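PDB 4Q1K: polyketide biosynthesis enoyl-CoA isomerase PksI from Bacillus subtilis, which catalyses the decarboxylation of a 3-methylglutaconyl group tethered to the synthase PksL, giving a 3-methylcrotonyl group during bacillaene biosynthesis. Local coordinates for residues 147-150 with 151-154; 162-165 with 166-169; 239-242 with 243-246; 254-257 with 258-261. The protein carries 1 engineered substitution. One frame throughout, in Å; residues are numbered along the deposited sequence.

Contact 1 of 4, residues 147-150 with 151-154; sequences TANF and MKYG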
loop_
_atom_site.group_PDB
_atom_site.type_symbol
_atom_site.label_atom_id
_atom_site.label_comp_id
_atom_site.label_asym_id
_atom_site.label_seq_id
_atom_site.Cartn_x
_atom_site.Cartn_y
_atom_site.Cartn_z
ATOM N N THR B 147 8.465 16.011 7.321
ATOM C CA THR B 147 9.431 15.864 6.210
ATOM C C THR B 147 10.462 14.788 6.623
ATOM O O THR B 147 10.816 14.692 7.778
ATOM C CB THR B 147 10.131 17.185 5.906
ATOM O OG1 THR B 147 11.179 16.988 4.955
ATOM C CG2 THR B 147 10.813 17.732 7.165
ATOM N N ALA B 148 10.912 13.976 5.669
ATOM C CA ALA B 148 12.113 13.124 5.941
ATOM C C ALA B 148 13.217 13.864 5.215
ATOM O O ALA B 148 13.442 13.639 3.976
ATOM C CB ALA B 148 11.874 11.749 5.311
ATOM N N ASN B 149 13.729 14.906 5.878
ATOM C CA ASN B 149 14.565 15.914 5.152
ATOM C C ASN B 149 16.096 15.629 5.002
ATOM O O ASN B 149 16.774 16.487 4.489
ATOM C CB ASN B 149 14.353 17.298 5.764
ATOM C CG ASN B 149 14.893 17.430 7.151
ATOM O OD1 ASN B 149 15.259 16.435 7.793
ATOM N ND2 ASN B 149 14.948 18.677 7.652
ATOM N N PHE B 150 16.541 14.428 5.357
ATOM C CA PHE B 150 17.927 13.929 5.297
ATOM C C PHE B 150 18.604 14.382 4.016
ATOM O O PHE B 150 19.667 15.022 4.042
ATOM C CB PHE B 150 17.922 12.379 5.387
ATOM C CG PHE B 150 17.074 11.864 6.534
ATOM C CD1 PHE B 150 17.561 11.884 7.846
ATOM C CD2 PHE B 150 15.768 11.424 6.293
ATOM C CE1 PHE B 150 16.787 11.412 8.928
ATOM C CE2 PHE B 150 14.987 10.955 7.365
ATOM C CZ PHE B 150 15.493 10.920 8.647
ATOM N N MET B 151 17.981 14.070 2.881
ATOM C CA MET B 151 18.658 14.351 1.574
ATOM C C MET B 151 18.793 15.849 1.280
ATOM O O MET B 151 19.614 16.295 0.443
ATOM C CB MET B 151 17.865 13.636 0.432
ATOM C CG MET B 151 17.966 12.086 0.529
ATOM S SD MET B 151 19.540 11.480 -0.305
ATOM C CE MET B 151 19.045 11.651 -1.989
ATOM N N LYS B 152 18.019 16.705 1.918
ATOM C CA LYS B 152 18.303 18.151 1.690
ATOM C C LYS B 152 19.735 18.492 2.171
ATOM O O LYS B 152 20.386 19.447 1.672
ATOM C CB LYS B 152 17.319 18.953 2.515
ATOM C CG LYS B 152 17.530 20.442 2.576
ATOM C CD LYS B 152 16.534 21.067 3.547
ATOM C CE LYS B 152 16.916 20.890 5.005
ATOM N NZ LYS B 152 16.186 21.958 5.782
ATOM N N TYR B 153 20.248 17.703 3.073
ATOM C CA TYR B 153 21.584 18.013 3.589
ATOM C C TYR B 153 22.664 17.205 2.842
ATOM O O TYR B 153 23.859 17.237 3.230
ATOM C CB TYR B 153 21.679 17.686 5.087
ATOM C CG TYR B 153 20.716 18.435 5.967
ATOM C CD1 TYR B 153 20.802 19.814 6.076
ATOM C CD2 TYR B 153 19.709 17.767 6.678
ATOM C CE1 TYR B 153 19.922 20.544 6.882
ATOM C CE2 TYR B 153 18.849 18.484 7.526
ATOM C CZ TYR B 153 18.966 19.853 7.616
ATOM O OH TYR B 153 18.165 20.655 8.322
ATOM N N GLY B 154 22.281 16.426 1.833
ATOM C CA GLY B 154 23.272 15.763 1.001
ATOM C C GLY B 154 23.509 14.350 1.330
ATOM O O GLY B 154 24.249 13.679 0.620
HETATM O O HOH W 1 15.487 12.403 2.576
HETATM O O HOH W 2 16.441 19.624 10.207
HETATM O O HOH W 3 13.573 20.681 5.881
#
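Asn149 ND2 hands its hydrogens to two waters, and each water carries the link on to a side chain of the following turn. Water 2 lies 3.1 Å from Asn149 ND2 and is hydrogen-bonded to Tyr153 OH; water 3, at 3.0 Å from ND2, accepts a bond from Lys152 NZ as well. With chi1 at 68°, Asn149 CG sits between its own backbone N and carbonyl carbon, which brings the amide beside the Tyr153 ring at a steep 73° between planes. The nearest ring carbon, Tyr153 CE2, is 3.9 Å from ND2, and the two side chains pass at a slant, without stacking. Lys152 uses its long aliphatic chain to lay CE against one face of that same ring, while its ammonium reaches the water.

The backbone beneath turns tightly. Lys152 N bonds to Asn149 O at 2.9 Å, and Tyr153 N repeats the step to Phe150 O at 2.9 Å. Water 1 bridges Ala148 O and Met151 N. Gly154 follows with phi at 100°, a positive value that glycine adopts easily. Phe150 and Met151 are buried, Met151 against Leu226 of a second subunit. Such i to i+3 bonds define a 3-10 turn, here in the loop between strand 145-147 and helix 161-169 of the crotonase fold, with the Phe150 side chain about 6 Å from that of the active-site His249.

Contact 2 of 4, residues 162-165 with 166-169; sequences TFIV and PKKL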
loop_
_atom_site.group_PDB
_atom_site.type_symbol
_atom_site.label_atom_id
_atom_site.label_comp_id
_atom_site.label_asym_id
_atom_site.label_seq_id
_atom_site.Cartn_x
_atom_site.Cartn_y
_atom_site.Cartn_z
ATOM N N THR B 162 14.402 4.391 5.577
ATOM C CA THR B 162 14.110 3.747 4.238
ATOM C C THR B 162 13.333 2.455 4.382
ATOM O O THR B 162 12.819 1.906 3.391
ATOM C CB THR B 162 15.451 3.419 3.476
ATOM O OG1 THR B 162 16.185 2.403 4.234
ATOM C CG2 THR B 162 16.325 4.700 3.396
ATOM N N PHE B 163 13.153 1.980 5.610
ATOM C CA PHE B 163 12.308 0.782 5.808
ATOM C C PHE B 163 10.905 1.263 6.261
ATOM O O PHE B 163 9.879 0.841 5.704
ATOM C CB PHE B 163 12.967 -0.041 6.916
ATOM C CG PHE B 163 12.097 -1.180 7.373
ATOM C CD1 PHE B 163 11.921 -2.264 6.530
ATOM C CD2 PHE B 163 11.384 -1.107 8.573
ATOM C CE1 PHE B 163 11.128 -3.352 6.921
ATOM C CE2 PHE B 163 10.525 -2.165 8.927
ATOM C CZ PHE B 163 10.396 -3.289 8.078
ATOM N N ILE B 164 10.838 2.185 7.261
ATOM C CA ILE B 164 9.521 2.482 7.901
ATOM C C ILE B 164 8.659 3.407 7.053
ATOM O O ILE B 164 7.416 3.348 7.103
ATOM C CB ILE B 164 9.710 2.980 9.350
ATOM C CG1 ILE B 164 8.399 2.791 10.204
ATOM C CG2 ILE B 164 10.129 4.434 9.312
ATOM C CD1 ILE B 164 7.899 1.345 10.354
ATOM N N VAL B 165 9.295 4.258 6.253
ATOM C CA VAL B 165 8.481 5.127 5.385
ATOM C C VAL B 165 7.667 4.324 4.297
ATOM O O VAL B 165 6.486 4.518 4.224
ATOM C CB VAL B 165 9.312 6.362 4.857
ATOM C CG1 VAL B 165 8.401 7.222 3.909
ATOM C CG2 VAL B 165 9.877 7.228 6.051
ATOM N N PRO B 166 8.306 3.450 3.502
ATOM C CA PRO B 166 7.553 2.604 2.592
ATOM C C PRO B 166 6.581 1.717 3.400
ATOM O O PRO B 166 5.486 1.439 2.949
ATOM C CB PRO B 166 8.618 1.742 1.903
ATOM C CG PRO B 166 9.973 2.392 2.186
ATOM C CD PRO B 166 9.783 3.276 3.409
ATOM N N LYS B 167 7.054 1.157 4.537
ATOM C CA LYS B 167 6.126 0.238 5.273
ATOM C C LYS B 167 4.777 0.977 5.661
ATOM O O LYS B 167 3.708 0.371 5.643
ATOM C CB LYS B 167 6.910 -0.167 6.551
ATOM C CG LYS B 167 6.133 -1.129 7.455
ATOM C CD LYS B 167 5.600 -2.305 6.694
ATOM C CE LYS B 167 6.684 -3.220 6.177
ATOM N NZ LYS B 167 6.128 -4.586 5.857
ATOM N N LYS B 168 4.858 2.217 6.110
ATOM C CA LYS B 168 3.658 2.871 6.654
ATOM C C LYS B 168 2.924 3.711 5.602
ATOM O O LYS B 168 1.695 3.839 5.702
ATOM C CB LYS B 168 4.091 3.803 7.791
ATOM C CG LYS B 168 4.639 3.091 9.075
ATOM C CD LYS B 168 3.609 2.092 9.606
ATOM C CE LYS B 168 4.155 1.352 10.808
ATOM N NZ LYS B 168 3.746 2.105 12.042
ATOM N N LEU B 169 3.687 4.371 4.691
ATOM C CA LEU B 169 3.043 5.277 3.700
ATOM C C LEU B 169 3.025 4.640 2.342
ATOM O O LEU B 169 2.404 5.235 1.417
ATOM C CB LEU B 169 3.804 6.571 3.528
ATOM C CG LEU B 169 3.806 7.326 4.827
ATOM C CD1 LEU B 169 4.477 8.696 4.704
ATOM C CD2 LEU B 169 2.333 7.452 5.211
#
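Pro166 fills the tight part of this helical turn, its ring set as a knob among Thr162, Phe163, Ile164 and Val165. Pro166 CG comes to 3.1 Å from Thr162 O; the 3.4 Å between Pro166 CD and Val165 CB owes much to the peptide bond that joins the two residues. A rigid ring with no N-H suits this place at a cost: the helical bond that would run from residue 166 back to Thr162 O is missing, and the helix kinks there. The carbonyl oxygen of Thr162 is instead hydrogen-bonded to a glycerol, probably a crystallisation additive.

One residue on, regular bonding resumes: Lys167 N meets Phe163 O at 3.1 Å, and Leu169 N meets Val165 O at 2.8 Å, almost in line with the carbonyl. Branched Val165 and Leu169 face helix 171-180, whereas Ile164 turns to helix 127-133.

The packing is looser at Lys167, which is partly exposed. It runs beside Phe163 in the same direction, and its CE approaches Phe163 CZ no nearer than 4.2 Å. Bends at chi2 and chi3 (51° and 67°) curl the chain toward that ring, and a phosphate, also probably from the liquor, lies about 4 Å from the Lys167 side chain. Lys168, by contrast, is a buried residue, its CE 3.8 Å from Ile164 CD1. The chemistry is thus one of compensation: the turn gives up an amide bond at Pro166, while Lys168 packs its methylenes on Ile164 and bonds its ammonium to Leu133 O.

Contact 3 of 4, residues 239-242 with 243-246; sequences PRVI and EQEL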
loop_
_atom_site.group_PDB
_atom_site.type_symbol
_atom_site.label_atom_id
_atom_site.label_comp_id
_atom_site.label_asym_id
_atom_site.label_seq_id
_atom_site.Cartn_x
_atom_site.Cartn_y
_atom_site.Cartn_z
ATOM N N PRO B 239 17.037 -4.710 11.475
ATOM C CA PRO B 239 18.502 -4.663 11.663
ATOM C C PRO B 239 19.256 -4.635 10.337
ATOM O O PRO B 239 20.213 -3.872 10.175
ATOM C CB PRO B 239 18.803 -6.025 12.329
ATOM C CG PRO B 239 17.563 -6.338 13.155
ATOM C CD PRO B 239 16.412 -5.758 12.330
ATOM N N ARG B 240 18.806 -5.409 9.358
ATOM C CA ARG B 240 19.563 -5.430 8.132
ATOM C C ARG B 240 19.467 -4.121 7.366
ATOM O O ARG B 240 20.414 -3.740 6.695
ATOM C CB ARG B 240 19.004 -6.561 7.291
ATOM C CG ARG B 240 19.686 -6.724 5.962
ATOM C CD ARG B 240 18.943 -7.763 5.088
ATOM N NE ARG B 240 19.395 -7.752 3.682
ATOM C CZ ARG B 240 20.616 -8.121 3.267
ATOM N NH1 ARG B 240 21.528 -8.545 4.142
ATOM N NH2 ARG B 240 20.942 -8.053 1.976
ATOM N N VAL B 241 18.293 -3.451 7.401
ATOM C CA VAL B 241 18.146 -2.165 6.785
ATOM C C VAL B 241 18.977 -1.126 7.479
ATOM O O VAL B 241 19.579 -0.334 6.818
ATOM C CB VAL B 241 16.612 -1.759 6.568
ATOM C CG1 VAL B 241 16.553 -0.427 5.814
ATOM C CG2 VAL B 241 15.955 -2.851 5.738
ATOM N N ILE B 242 19.081 -1.184 8.811
ATOM C CA ILE B 242 19.943 -0.271 9.586
ATOM C C ILE B 242 21.402 -0.430 9.100
ATOM O O ILE B 242 22.088 0.577 8.865
ATOM C CB ILE B 242 19.793 -0.561 11.097
ATOM C CG1 ILE B 242 18.368 -0.111 11.569
ATOM C CG2 ILE B 242 20.811 0.223 11.895
ATOM C CD1 ILE B 242 18.045 1.361 11.270
ATOM N N GLU B 243 21.815 -1.673 8.860
ATOM C CA GLU B 243 23.232 -1.931 8.394
ATOM C C GLU B 243 23.333 -1.317 6.959
ATOM O O GLU B 243 24.323 -0.670 6.645
ATOM C CB GLU B 243 23.516 -3.415 8.253
ATOM C CG GLU B 243 23.566 -4.337 9.470
ATOM C CD GLU B 243 23.740 -5.857 9.084
ATOM O OE1 GLU B 243 24.332 -6.197 8.018
ATOM O OE2 GLU B 243 23.272 -6.742 9.856
ATOM N N GLN B 244 22.351 -1.538 6.074
ATOM C CA GLN B 244 22.391 -0.884 4.759
ATOM C C GLN B 244 22.443 0.655 4.820
ATOM O O GLN B 244 23.190 1.300 4.093
ATOM C CB GLN B 244 21.188 -1.360 3.942
ATOM C CG GLN B 244 21.350 -2.811 3.664
ATOM C CD GLN B 244 20.127 -3.433 3.074
ATOM O OE1 GLN B 244 18.979 -2.977 3.220
ATOM N NE2 GLN B 244 20.358 -4.535 2.440
ATOM N N GLU B 245 21.632 1.248 5.695
ATOM C CA GLU B 245 21.657 2.702 5.821
ATOM C C GLU B 245 22.991 3.210 6.385
ATOM O O GLU B 245 23.454 4.300 6.014
ATOM C CB GLU B 245 20.557 3.097 6.773
ATOM C CG GLU B 245 19.187 2.959 6.067
ATOM C CD GLU B 245 18.030 3.365 6.947
ATOM O OE1 GLU B 245 18.236 3.709 8.086
ATOM O OE2 GLU B 245 16.846 3.313 6.504
ATOM N N LEU B 246 23.582 2.438 7.297
ATOM C CA LEU B 246 24.927 2.805 7.802
ATOM C C LEU B 246 25.930 2.773 6.636
ATOM O O LEU B 246 26.740 3.674 6.545
ATOM C CB LEU B 246 25.401 1.859 8.950
ATOM C CG LEU B 246 24.777 2.103 10.330
ATOM C CD1 LEU B 246 25.153 1.009 11.332
ATOM C CD2 LEU B 246 25.183 3.495 10.839
#
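Gln244 NE2 stands over one face of the Arg240 guanidinium, 3.6 Å from Arg240 NE, with the amide and guanidinium planes 65° apart. NE2 and the guanidinium nitrogens are all donors, so this approach is packing. Arg240 reaches this place by a chain extended from CG to NE, its CG anti to the backbone N (chi1 180°), a shape suited to an exposed site where a long polar chain can extend outward. On the other branch of the amide, Gln244 OE1 is 3.9 Å from Val241 CG2.

The next shell is apolar and charged side by side. Val241 CG1 lies 3.8 Å from Glu245 OE2, and Ile242 CD1 lies 4.0 Å from Glu245 OE1, so methyl groups border a buried carboxylate. That carboxylate is satisfied beyond the turn: OE2 is hydrogen-bonded to Thr162 OG1 and OE1 to Gly160 N. Ile242 CG2 also touches Leu246 CD1 at 4.4 Å.

Underneath, i to i+4 bonds hold the spacing, among them Glu245 N to Val241 O at 2.8 Å. The turn belongs to helix 220-252, whose Val241 side packs on helix 161-169 and on His229 of a second subunit, while Ile242 covers the loop carrying Phe100, Thr101 and Tyr106.

Contact 4 of 4, residues 254-257 with 258-261; sequences HHEE and VKSR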
loop_
_atom_site.group_PDB
_atom_site.type_symbol
_atom_site.label_atom_id
_atom_site.label_comp_id
_atom_site.label_asym_id
_atom_site.label_seq_id
_atom_site.Cartn_x
_atom_site.Cartn_y
_atom_site.Cartn_z
ATOM N N HIS B 254 30.113 11.920 4.620
ATOM C CA HIS B 254 31.352 12.528 5.057
ATOM C C HIS B 254 31.937 13.478 4.058
ATOM O O HIS B 254 33.099 13.798 4.069
ATOM C CB HIS B 254 32.307 11.452 5.512
ATOM C CG HIS B 254 31.711 10.521 6.535
ATOM N ND1 HIS B 254 31.299 10.928 7.718
ATOM C CD2 HIS B 254 31.457 9.191 6.483
ATOM C CE1 HIS B 254 30.812 9.908 8.390
ATOM N NE2 HIS B 254 30.915 8.844 7.637
ATOM N N HIS B 255 31.100 13.979 3.196
ATOM C CA HIS B 255 31.615 14.804 2.157
ATOM C C HIS B 255 31.589 16.209 2.609
ATOM O O HIS B 255 30.703 16.603 3.314
ATOM C CB HIS B 255 30.808 14.673 0.912
ATOM C CG HIS B 255 30.960 13.373 0.234
ATOM N ND1 HIS B 255 32.034 13.051 -0.428
ATOM C CD2 HIS B 255 30.096 12.323 0.104
ATOM C CE1 HIS B 255 31.883 11.850 -0.959
ATOM N NE2 HIS B 255 30.694 11.406 -0.632
ATOM N N GLU B 256 32.580 16.997 2.227
ATOM C CA GLU B 256 32.598 18.377 2.688
ATOM C C GLU B 256 31.279 19.114 2.384
ATOM O O GLU B 256 30.849 20.005 3.135
ATOM C CB GLU B 256 33.798 19.143 2.058
ATOM C CG GLU B 256 33.804 20.608 2.510
ATOM C CD GLU B 256 34.253 20.790 3.973
ATOM O OE1 GLU B 256 34.975 19.937 4.510
ATOM O OE2 GLU B 256 33.893 21.804 4.601
ATOM N N GLU B 257 30.638 18.823 1.251
ATOM C CA GLU B 257 29.437 19.575 0.939
ATOM C C GLU B 257 28.280 19.249 1.892
ATOM O O GLU B 257 27.319 20.050 2.024
ATOM C CB GLU B 257 29.050 19.407 -0.509
ATOM C CG GLU B 257 28.463 18.079 -0.826
ATOM C CD GLU B 257 27.758 18.135 -2.159
ATOM O OE1 GLU B 257 28.149 17.300 -2.981
ATOM O OE2 GLU B 257 26.870 19.020 -2.374
ATOM N N VAL B 258 28.386 18.136 2.608
ATOM C CA VAL B 258 27.322 17.793 3.614
ATOM C C VAL B 258 27.465 18.786 4.788
ATOM O O VAL B 258 26.479 19.366 5.267
ATOM C CB VAL B 258 27.444 16.329 4.102
ATOM C CG1 VAL B 258 26.549 16.098 5.324
ATOM C CG2 VAL B 258 27.009 15.389 2.961
ATOM N N LYS B 259 28.718 19.032 5.209
ATOM C CA LYS B 259 28.984 20.025 6.247
ATOM C C LYS B 259 28.416 21.373 5.827
ATOM O O LYS B 259 27.798 22.088 6.617
ATOM C CB LYS B 259 30.541 20.083 6.490
ATOM C CG LYS B 259 30.962 21.013 7.614
ATOM C CD LYS B 259 32.487 21.004 7.696
ATOM C CE LYS B 259 32.962 21.909 8.813
ATOM N NZ LYS B 259 34.438 21.757 9.106
ATOM N N SER B 260 28.676 21.777 4.587
ATOM C CA SER B 260 28.204 23.074 4.097
ATOM C C SER B 260 26.694 23.150 4.137
ATOM O O SER B 260 26.150 24.174 4.512
ATOM C CB SER B 260 28.588 23.280 2.624
ATOM O OG SER B 260 29.978 23.334 2.563
ATOM N N ARG B 261 26.034 22.091 3.674
ATOM C CA ARG B 261 24.527 22.115 3.707
ATOM C C ARG B 261 23.939 22.127 5.127
ATOM O O ARG B 261 22.945 22.783 5.376
ATOM C CB ARG B 261 23.925 20.948 2.913
ATOM C CG ARG B 261 24.276 21.023 1.427
ATOM C CD ARG B 261 24.069 19.641 0.838
ATOM N NE ARG B 261 24.381 19.582 -0.595
ATOM C CZ ARG B 261 23.465 19.559 -1.543
ATOM N NH1 ARG B 261 22.159 19.516 -1.199
ATOM N NH2 ARG B 261 23.855 19.520 -2.850
#
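Glu257 OE2 takes both Arg261 NE and Arg261 NH2, each at 3.1 Å, in a salt bridge one helical turn apart. The oxygen lies near the guanidinium plane, at its edge, but both nitrogens come to the same face of the carboxylate, whose plane is turned 51° from that of the guanidinium. A chi1 of 74° tucks Glu257 CG over its own backbone, and from there the extended chain runs alongside Arg261. Beneath the pair, Arg261 N bonds to Glu257 O at 2.9 Å. Arg261 NH2 also donates to Glu217 O of a second subunit and so serves the trimer, while NH1 makes a weak bond to Lys152 O of the same chain.

On another side, Glu256 OE2 rests 3.5 Å from Lys259 CD; its charge stays 4.5 Å from Lys259 NZ, beyond a salt bridge. Ser260 N bonds to Glu256 O at 3.2 Å. Val258, the one buried side chain here, faces Phe155 and Phe253, a place that suits a compact branched residue. Its backbone N bonds to His255 O at 2.9 Å.

This is the start of the C-terminal helix 256-265, which begins after His255 at the N-cap position and carries an i to i+4 ion pair at a subunit interface.

In the fold
Contacts 1 and 2 are buried, contact 3 only partly, and contact 4 lies on the surface, its centre about 25 Å from that of the chain. Their chemistry follows: waters and a 3-10 turn in the loop of contact 1, a proline wedged in a mostly apolar turn flanked by lysines in contact 2, a polar rim with a buried carboxylate in contact 3, an ion pair in contact 4. Contacts 2 and 3 touch where helices 161-169 and 220-252 pack together, and contacts 1 and 4 touch through residues 152-154 and the helix 256-265. Contacts 2 and 4 are well separated, with centres about 26 Å apart. All four reach neighbouring subunits of the homotrimer.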